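Local coordinates for RNA polymerase sigma factor SIGMA-28 (FliA) (Aquifex aeolicus, PDB 1RP3) that serves as the flagellar sigma factor, which directs RNA polymerase to promoters, and is held here in an inactive conformation by the anti-sigma factor FlgM, at the interface of chains A and B. Residues are numbered along the deposited sequence; one frame, centred on the assembly and turned at random. Chains: chain A, RNA polymerase sigma factor SIGMA-28 (FliA); chain B, anti sigma factor FlgM.

Contact 1: the interface of chains A and B. Residues chain A 198, 202, 204, 212; chain B 56, 59-60, 63, 67, 72.
B:Leu63, in the middle of helix 56-68 of FlgM, pushes its CD2 methyl into an apolar pocket of region 4 of the sigma factor. B:Leu63 CD2 lies 3.7 Å from A:Leu204 CD1 and meets CD2 of A:Leu198, whose side chain slides past it in the opposite direction; a branched leucine suits a place where one tip must touch several carbons. A:Ile212 closes the pocket, its CD1 near B:Leu63 and its CG1 3.8 Å from B:Val60 CG1. Two turns before B:Leu63 and one turn after it, B:Leu56 and B:Ile67 extend the stripe: B:Leu56 CD2 touches A:Leu204 CD2, while B:Ile67 CD1 presses tightly on A:Ile212 CG2 at 3.3 Å. At the rim A:Glu202 packs its CG on B:Leu63 CD2 at 3.9 Å and is gripped from two sides. B:Lys59, with CG anti to its backbone N (chi1 -176°) and extended beyond, spans the edge of the pocket and donates from NZ to the backbone O of A:Glu202 at 2.6 Å. From the other side B:Tyr72 arrives tip to tip, its ring turned 55° from the carboxylate, and its OH donates to A:Glu202 OE2 at 2.7 Å. An alanine in place of A:Glu202 would probably leave the B:Tyr72 hydroxyl without its acceptor and open a gap beside B:Leu63 CD2. The hydroxyl meets OE2 on its anti side, 19° out of the carboxylate plane.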
loop_
_atom_site.group_PDB
_atom_site.type_symbol
_atom_site.label_atom_id
_atom_site.label_comp_id
_atom_site.label_asym_id
_atom_site.label_seq_id
_atom_site.Cartn_x
_atom_site.Cartn_y
_atom_site.Cartn_z
ATOM N N LEU A 198 -6.027 -0.106 -13.117
ATOM C CA LEU A 198 -5.002 0.900 -13.379
ATOM C C LEU A 198 -4.264 1.302 -12.108
ATOM O O LEU A 198 -3.065 1.600 -12.138
ATOM C CB LEU A 198 -5.605 2.138 -14.046
ATOM C CG LEU A 198 -6.044 2.062 -15.516
ATOM C CD1 LEU A 198 -6.597 3.403 -15.939
ATOM C CD2 LEU A 198 -4.900 1.675 -16.423
ATOM N N GLU A 202 -1.606 -1.869 -12.452
ATOM C CA GLU A 202 -0.636 -1.032 -13.151
ATOM C C GLU A 202 0.188 -0.194 -12.164
ATOM O O GLU A 202 1.196 0.396 -12.534
ATOM C CB GLU A 202 -1.323 -0.123 -14.176
ATOM C CG GLU A 202 -2.155 -0.849 -15.237
ATOM C CD GLU A 202 -1.336 -1.707 -16.204
ATOM O OE1 GLU A 202 -0.091 -1.554 -16.280
ATOM O OE2 GLU A 202 -1.953 -2.542 -16.904
ATOM N N LEU A 204 -0.522 2.691 -10.458
ATOM C CA LEU A 204 -0.547 4.102 -10.778
ATOM C C LEU A 204 -1.365 4.895 -9.784
ATOM O O LEU A 204 -2.470 4.509 -9.452
ATOM C CB LEU A 204 -1.131 4.302 -12.174
ATOM C CG LEU A 204 -0.295 3.738 -13.320
ATOM C CD1 LEU A 204 -1.012 3.998 -14.628
ATOM C CD2 LEU A 204 1.098 4.361 -13.323
ATOM N N ILE A 212 -5.036 9.438 -17.713
ATOM C CA ILE A 212 -5.338 8.357 -18.641
ATOM C C ILE A 212 -6.815 8.373 -19.020
ATOM O O ILE A 212 -7.149 8.353 -20.201
ATOM C CB ILE A 212 -4.960 6.969 -18.039
ATOM C CG1 ILE A 212 -3.473 6.928 -17.704
ATOM C CG2 ILE A 212 -5.254 5.862 -19.019
ATOM C CD1 ILE A 212 -3.059 5.693 -16.958
ATOM N N LEU B 56 7.353 6.468 -15.804
ATOM C CA LEU B 56 6.017 6.884 -15.399
ATOM C C LEU B 56 5.289 7.647 -16.507
ATOM O O LEU B 56 4.191 7.257 -16.908
ATOM C CB LEU B 56 6.115 7.718 -14.111
ATOM C CG LEU B 56 4.890 8.087 -13.262
ATOM C CD1 LEU B 56 4.495 9.540 -13.493
ATOM C CD2 LEU B 56 3.736 7.130 -13.518
ATOM N N LYS B 59 4.697 5.311 -19.523
ATOM C CA LYS B 59 3.723 4.286 -19.154
ATOM C C LYS B 59 2.311 4.848 -19.240
ATOM O O LYS B 59 1.393 4.172 -19.706
ATOM C CB LYS B 59 3.992 3.791 -17.732
ATOM C CG LYS B 59 3.084 2.660 -17.281
ATOM C CD LYS B 59 3.478 2.166 -15.905
ATOM C CE LYS B 59 2.684 0.931 -15.518
ATOM N NZ LYS B 59 3.174 0.353 -14.239
ATOM N N VAL B 60 2.155 6.092 -18.788
ATOM C CA VAL B 60 0.871 6.778 -18.805
ATOM C C VAL B 60 0.417 6.960 -20.247
ATOM O O VAL B 60 -0.699 6.583 -20.605
ATOM C CB VAL B 60 0.964 8.159 -18.113
ATOM C CG1 VAL B 60 -0.334 8.930 -18.287
ATOM C CG2 VAL B 60 1.261 7.984 -16.636
ATOM N N LEU B 63 -0.311 3.658 -21.996
ATOM C CA LEU B 63 -1.556 3.116 -21.459
ATOM C C LEU B 63 -2.778 3.870 -21.978
ATOM O O LEU B 63 -3.759 3.254 -22.386
ATOM C CB LEU B 63 -1.535 3.144 -19.927
ATOM C CG LEU B 63 -1.497 1.802 -19.189
ATOM C CD1 LEU B 63 -0.321 0.958 -19.656
ATOM C CD2 LEU B 63 -1.401 2.060 -17.703
ATOM N N ILE B 67 -5.745 2.642 -24.413
ATOM C CA ILE B 67 -7.131 2.614 -23.939
ATOM C C ILE B 67 -8.054 3.298 -24.939
ATOM O O ILE B 67 -9.214 2.908 -25.098
ATOM C CB ILE B 67 -7.280 3.283 -22.553
ATOM C CG1 ILE B 67 -6.471 2.503 -21.515
ATOM C CG2 ILE B 67 -8.746 3.317 -22.130
ATOM C CD1 ILE B 67 -6.545 3.064 -20.122
ATOM N N TYR B 72 -6.732 -2.334 -24.659
ATOM C CA TYR B 72 -6.410 -2.528 -23.251
ATOM C C TYR B 72 -7.424 -3.481 -22.655
ATOM O O TYR B 72 -8.618 -3.188 -22.601
ATOM C CB TYR B 72 -6.415 -1.215 -22.469
ATOM C CG TYR B 72 -5.938 -1.393 -21.040
ATOM C CD1 TYR B 72 -4.576 -1.501 -20.749
ATOM C CD2 TYR B 72 -6.848 -1.485 -19.984
ATOM C CE1 TYR B 72 -4.133 -1.704 -19.447
ATOM C CE2 TYR B 72 -6.415 -1.690 -18.680
ATOM C CZ TYR B 72 -5.055 -1.796 -18.420
ATOM O OH TYR B 72 -4.621 -2.004 -17.136
#

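Contact 2: the interface of chains A and B. Residues chain A 31-32, 35, 81, 144, 147, 200; chain B 83, 86-87.
B:Phe86 drives its ring between A:Phe200 and A:Tyr81, and aromatic contacts carry much of the site. A:Phe200 stands edge-to-face against it, centroids 5.2 Å apart and planes at 76°, with CE2 of A:Phe200 over one face of B:Phe86. A face of A:Phe200 in turn carries B:Leu83 CD2, 3.9 Å above its centre, a methyl suited to a flat ring. At the tip of B:Phe86, CZ lies above the rim of the A:His35 ring. B:Phe87 lies against B:Phe86, whose CD2 stands over its face, and points CZ to A:Leu147 CD2 at 3.7 Å. No direct hydrogen bond crosses. A:Asn31 OD1 rests against B:Phe86 CD1 at 3.1 Å, amide and ring planes 64° apart. The polar link runs through water 1, over the B:Phe86 face opposite A:Phe200, which joins A:Tyr81 OH (2.5 Å) to the backbone O of B:Phe86 (2.6 Å); the tyrosine hydroxyl both touches the ring at CZ and CE2 and holds the water. With CG anti to its backbone N (chi1 178°), B:Phe86 leaves the last turn of FlgM helix 76-87 and enters a junction of sigma helices 7-33, 66-85 and 190-201 and the A:His35 loop, while B:Phe87 faces helix 129-158.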
loop_
_atom_site.group_PDB
_atom_site.type_symbol
_atom_site.label_atom_id
_atom_site.label_comp_id
_atom_site.label_asym_id
_atom_site.label_seq_id
_atom_site.Cartn_x
_atom_site.Cartn_y
_atom_site.Cartn_z
ATOM N N ASN A 31 5.302 1.911 -2.371
ATOM C CA ASN A 31 4.059 1.459 -2.976
ATOM C C ASN A 31 2.830 1.898 -2.193
ATOM O O ASN A 31 1.805 2.269 -2.781
ATOM C CB ASN A 31 4.068 -0.050 -3.166
ATOM C CG ASN A 31 2.908 -0.526 -3.993
ATOM O OD1 ASN A 31 2.076 -1.290 -3.515
ATOM N ND2 ASN A 31 2.822 -0.053 -5.236
ATOM N N ILE A 32 2.946 1.886 -0.868
ATOM C CA ILE A 32 1.852 2.313 -0.012
ATOM C C ILE A 32 1.731 3.833 -0.116
ATOM O O ILE A 32 0.625 4.365 -0.144
ATOM C CB ILE A 32 2.070 1.849 1.453
ATOM C CG1 ILE A 32 1.932 0.331 1.534
ATOM C CG2 ILE A 32 1.080 2.482 2.396
ATOM C CD1 ILE A 32 2.324 -0.245 2.881
ATOM N N HIS A 35 -0.824 5.766 -2.275
ATOM C CA HIS A 35 -2.219 5.872 -1.863
ATOM C C HIS A 35 -2.401 6.770 -0.649
ATOM O O HIS A 35 -3.492 6.858 -0.095
ATOM C CB HIS A 35 -2.751 4.490 -1.497
ATOM C CG HIS A 35 -2.529 3.455 -2.560
ATOM N ND1 HIS A 35 -3.551 2.993 -3.355
ATOM C CD2 HIS A 35 -1.419 2.793 -2.929
ATOM C CE1 HIS A 35 -3.070 2.075 -4.178
ATOM N NE2 HIS A 35 -1.786 1.932 -3.949
ATOM N N TYR A 81 0.747 -0.746 8.356
ATOM C CA TYR A 81 -0.696 -0.526 8.474
ATOM C C TYR A 81 -1.088 -0.366 9.943
ATOM O O TYR A 81 -2.035 0.363 10.260
ATOM C CB TYR A 81 -1.487 -1.651 7.795
ATOM C CG TYR A 81 -1.505 -1.528 6.288
ATOM C CD1 TYR A 81 -2.234 -0.516 5.664
ATOM C CD2 TYR A 81 -0.764 -2.387 5.492
ATOM C CE1 TYR A 81 -2.222 -0.363 4.285
ATOM C CE2 TYR A 81 -0.741 -2.246 4.118
ATOM C CZ TYR A 81 -1.476 -1.232 3.520
ATOM O OH TYR A 81 -1.484 -1.107 2.154
ATOM N N ILE A 144 -8.915 1.788 2.131
ATOM C CA ILE A 144 -7.807 0.865 1.948
ATOM C C ILE A 144 -7.585 0.155 3.273
ATOM O O ILE A 144 -7.416 -1.058 3.310
ATOM C CB ILE A 144 -6.531 1.603 1.491
ATOM C CG1 ILE A 144 -6.630 1.860 -0.005
ATOM C CG2 ILE A 144 -5.262 0.794 1.812
ATOM C CD1 ILE A 144 -5.612 2.824 -0.519
ATOM N N LEU A 147 -10.301 -2.395 3.974
ATOM C CA LEU A 147 -10.109 -3.577 3.154
ATOM C C LEU A 147 -8.907 -4.391 3.638
ATOM O O LEU A 147 -8.901 -5.610 3.522
ATOM C CB LEU A 147 -9.942 -3.200 1.688
ATOM C CG LEU A 147 -9.853 -4.392 0.741
ATOM C CD1 LEU A 147 -11.019 -5.353 1.006
ATOM C CD2 LEU A 147 -9.859 -3.908 -0.708
ATOM N N PHE A 200 -4.061 -0.640 -8.988
ATOM C CA PHE A 200 -3.363 -1.730 -8.322
ATOM C C PHE A 200 -2.568 -2.679 -9.189
ATOM O O PHE A 200 -1.543 -3.193 -8.752
ATOM C CB PHE A 200 -4.337 -2.532 -7.459
ATOM C CG PHE A 200 -4.939 -1.744 -6.335
ATOM C CD1 PHE A 200 -6.116 -1.043 -6.522
ATOM C CD2 PHE A 200 -4.359 -1.753 -5.070
ATOM C CE1 PHE A 200 -6.714 -0.356 -5.465
ATOM C CE2 PHE A 200 -4.949 -1.067 -4.003
ATOM C CZ PHE A 200 -6.133 -0.371 -4.203
ATOM N N LEU B 83 -4.803 -6.602 -6.404
ATOM C CA LEU B 83 -5.223 -6.496 -5.016
ATOM C C LEU B 83 -4.458 -7.431 -4.094
ATOM O O LEU B 83 -3.992 -7.021 -3.028
ATOM C CB LEU B 83 -6.729 -6.733 -4.897
ATOM C CG LEU B 83 -7.592 -5.784 -5.730
ATOM C CD1 LEU B 83 -9.004 -6.342 -5.874
ATOM C CD2 LEU B 83 -7.603 -4.396 -5.094
ATOM N N PHE B 86 -0.842 -6.326 -3.622
ATOM C CA PHE B 86 -0.780 -5.125 -2.812
ATOM C C PHE B 86 -1.033 -5.378 -1.329
ATOM O O PHE B 86 -0.304 -4.866 -0.473
ATOM C CB PHE B 86 -1.774 -4.078 -3.323
ATOM C CG PHE B 86 -1.799 -2.823 -2.500
ATOM C CD1 PHE B 86 -0.820 -1.841 -2.666
ATOM C CD2 PHE B 86 -2.787 -2.626 -1.543
ATOM C CE1 PHE B 86 -0.821 -0.683 -1.879
ATOM C CE2 PHE B 86 -2.795 -1.465 -0.747
ATOM C CZ PHE B 86 -1.810 -0.495 -0.921
ATOM N N PHE B 87 -2.067 -6.156 -1.024
ATOM C CA PHE B 87 -2.413 -6.418 0.374
ATOM C C PHE B 87 -1.632 -7.503 1.132
ATOM O O PHE B 87 -1.307 -7.320 2.308
ATOM C CB PHE B 87 -3.921 -6.629 0.517
ATOM C CG PHE B 87 -4.734 -5.389 0.258
ATOM C CD1 PHE B 87 -4.870 -4.420 1.244
ATOM C CD2 PHE B 87 -5.389 -5.206 -0.955
ATOM C CE1 PHE B 87 -5.645 -3.285 1.036
ATOM C CE2 PHE B 87 -6.176 -4.064 -1.177
ATOM C CZ PHE B 87 -6.301 -3.105 -0.173
HETATM O O HOH W 1 -0.016 -2.806 1.115
#

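Contact 3: the interface of chains A and B. Residues chain A 77, 144, 147-148, 151, 158, 177; chain B 84, 87-88.
B:Phe87 lays its CB over the A:Phe151 ring, 3.6 Å from CG and offset toward the rim, a CH-pi contact that starts the side chain's path along helix 129-158. CG, placed anti to the carbonyl carbon (chi1 -68°), comes next to A:Phe151 CD2 at 3.8 Å, the two side chains crossing at about a right angle. Farther out the ring's two sides part company: CD2 stays near A:Phe151 CE2, whereas CD1 approaches A:Glu148 CA at 3.9 Å. CE1 lies near the backbone N of A:Glu148, and the remaining tip carbons end on the leucine one turn before A:Phe151. A phenylalanine suits this path, being long and flat enough to lie along about two turns of the helix. The neighbouring B:Thr88 is the C-terminus of FlgM. Its CG2 methyl faces A:Phe151 CD1 at 4.0 Å, and its hydroxyl OG1 donates to the backbone O of B:Ile84 at 2.7 Å, 42° out of the carbonyl plane, which ties the last residue back to the helix. A:Tyr158, nearby, is poorly ordered. A:Lys77, on helix 66-85, suits a chain end: its extended side chain brings an ammonium to a carboxylate likely to be negative, NZ donating to the terminal oxygen OXT of B:Thr88 at 2.9 Å.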
loop_
_atom_site.group_PDB
_atom_site.type_symbol
_atom_site.label_atom_id
_atom_site.label_comp_id
_atom_site.label_asym_id
_atom_site.label_seq_id
_atom_site.Cartn_x
_atom_site.Cartn_y
_atom_site.Cartn_z
ATOM N N LYS A 77 4.334 -5.038 6.008
ATOM C CA LYS A 77 3.066 -4.388 5.646
ATOM C C LYS A 77 2.206 -4.228 6.898
ATOM O O LYS A 77 1.658 -3.155 7.151
ATOM C CB LYS A 77 2.311 -5.205 4.586
ATOM C CG LYS A 77 3.030 -5.269 3.239
ATOM C CD LYS A 77 2.195 -5.898 2.132
ATOM C CE LYS A 77 2.921 -5.805 0.781
ATOM N NZ LYS A 77 2.073 -6.188 -0.392
ATOM N N ILE A 144 -8.915 1.788 2.131
ATOM C CA ILE A 144 -7.807 0.865 1.948
ATOM C C ILE A 144 -7.585 0.155 3.273
ATOM O O ILE A 144 -7.416 -1.058 3.310
ATOM C CB ILE A 144 -6.531 1.603 1.491
ATOM C CG1 ILE A 144 -6.630 1.860 -0.005
ATOM C CG2 ILE A 144 -5.262 0.794 1.812
ATOM C CD1 ILE A 144 -5.612 2.824 -0.519
ATOM N N LEU A 147 -10.301 -2.395 3.974
ATOM C CA LEU A 147 -10.109 -3.577 3.154
ATOM C C LEU A 147 -8.907 -4.391 3.638
ATOM O O LEU A 147 -8.901 -5.610 3.522
ATOM C CB LEU A 147 -9.942 -3.200 1.688
ATOM C CG LEU A 147 -9.853 -4.392 0.741
ATOM C CD1 LEU A 147 -11.019 -5.353 1.006
ATOM C CD2 LEU A 147 -9.859 -3.908 -0.708
ATOM N N GLU A 148 -7.904 -3.713 4.193
ATOM C CA GLU A 148 -6.705 -4.372 4.705
ATOM C C GLU A 148 -7.072 -5.252 5.905
ATOM O O GLU A 148 -6.528 -6.339 6.064
ATOM C CB GLU A 148 -5.639 -3.333 5.105
ATOM C CG GLU A 148 -4.244 -3.920 5.399
ATOM C CD GLU A 148 -4.052 -4.358 6.852
ATOM O OE1 GLU A 148 -4.728 -3.820 7.753
ATOM O OE2 GLU A 148 -3.198 -5.229 7.102
ATOM N N PHE A 151 -8.174 -8.570 4.544
ATOM C CA PHE A 151 -7.035 -9.339 4.067
ATOM C C PHE A 151 -6.141 -9.819 5.198
ATOM O O PHE A 151 -5.489 -10.850 5.069
ATOM C CB PHE A 151 -6.216 -8.530 3.069
ATOM C CG PHE A 151 -6.730 -8.598 1.680
ATOM C CD1 PHE A 151 -6.332 -9.624 0.834
ATOM C CD2 PHE A 151 -7.630 -7.653 1.215
ATOM C CE1 PHE A 151 -6.811 -9.694 -0.463
ATOM C CE2 PHE A 151 -8.113 -7.716 -0.078
ATOM C CZ PHE A 151 -7.708 -8.741 -0.918
ATOM N N TYR A 158 -3.805 -18.111 7.541
ATOM C CA TYR A 158 -2.895 -18.896 6.720
ATOM C C TYR A 158 -1.408 -18.800 7.051
ATOM O O TYR A 158 -0.639 -19.680 6.669
ATOM C CB TYR A 158 -3.162 -18.694 5.217
ATOM C CG TYR A 158 -2.784 -17.356 4.612
ATOM C CD1 TYR A 158 -1.453 -16.931 4.569
ATOM C CD2 TYR A 158 -3.753 -16.551 4.007
ATOM C CE1 TYR A 158 -1.096 -15.739 3.938
ATOM C CE2 TYR A 158 -3.408 -15.358 3.373
ATOM C CZ TYR A 158 -2.078 -14.959 3.339
ATOM O OH TYR A 158 -1.726 -13.788 2.707
ATOM N N LEU A 177 -7.794 -18.380 -1.777
ATOM C CA LEU A 177 -7.774 -16.942 -1.559
ATOM C C LEU A 177 -7.994 -16.205 -2.861
ATOM O O LEU A 177 -8.800 -15.281 -2.910
ATOM C CB LEU A 177 -6.457 -16.480 -0.926
ATOM C CG LEU A 177 -6.328 -14.951 -0.797
ATOM C CD1 LEU A 177 -7.486 -14.387 0.016
ATOM C CD2 LEU A 177 -5.001 -14.567 -0.166
ATOM N N ILE B 84 -4.296 -8.677 -4.516
ATOM C CA ILE B 84 -3.595 -9.642 -3.688
ATOM C C ILE B 84 -2.132 -9.270 -3.481
ATOM O O ILE B 84 -1.632 -9.345 -2.367
ATOM C CB ILE B 84 -3.736 -11.081 -4.241
ATOM C CG1 ILE B 84 -5.190 -11.527 -4.103
ATOM C CG2 ILE B 84 -2.813 -12.054 -3.475
ATOM C CD1 ILE B 84 -5.461 -12.913 -4.616
ATOM N N PHE B 87 -2.067 -6.156 -1.024
ATOM C CA PHE B 87 -2.413 -6.418 0.374
ATOM C C PHE B 87 -1.632 -7.503 1.132
ATOM O O PHE B 87 -1.307 -7.320 2.308
ATOM C CB PHE B 87 -3.921 -6.629 0.517
ATOM C CG PHE B 87 -4.734 -5.389 0.258
ATOM C CD1 PHE B 87 -4.870 -4.420 1.244
ATOM C CD2 PHE B 87 -5.389 -5.206 -0.955
ATOM C CE1 PHE B 87 -5.645 -3.285 1.036
ATOM C CE2 PHE B 87 -6.176 -4.064 -1.177
ATOM C CZ PHE B 87 -6.301 -3.105 -0.173
ATOM N N THR B 88 -1.291 -8.598 0.455
ATOM C CA THR B 88 -0.563 -9.705 1.087
ATOM C C THR B 88 0.962 -9.662 0.921
ATOM O O THR B 88 1.656 -10.304 1.738
ATOM C CB THR B 88 -1.063 -11.074 0.567
ATOM O OG1 THR B 88 -0.612 -11.277 -0.785
ATOM C CG2 THR B 88 -2.586 -11.145 0.636
ATOM O OXT THR B 88 1.448 -9.043 -0.050
#

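Contacts 2 and 3 are neighbours, their C-alpha centres about 8 Å apart, and share A:Ile144, A:Leu147 and B:Phe87; both rest on FlgM helix 76-87 and sigma helix 129-158. Contact 1 lies about 18 Å from contact 2 and 23 Å from contact 3, and uses mainly FlgM helix 56-68. Sigma helix 190-201 joins contact 1 to contact 2, giving A:Leu198 to one and A:Phe200 to the other. FlgM thus grips region 4 with one helix and wedges the next among regions 2, 3 and 4, which is likely to lock the sigma factor in its compact, inactive arrangement.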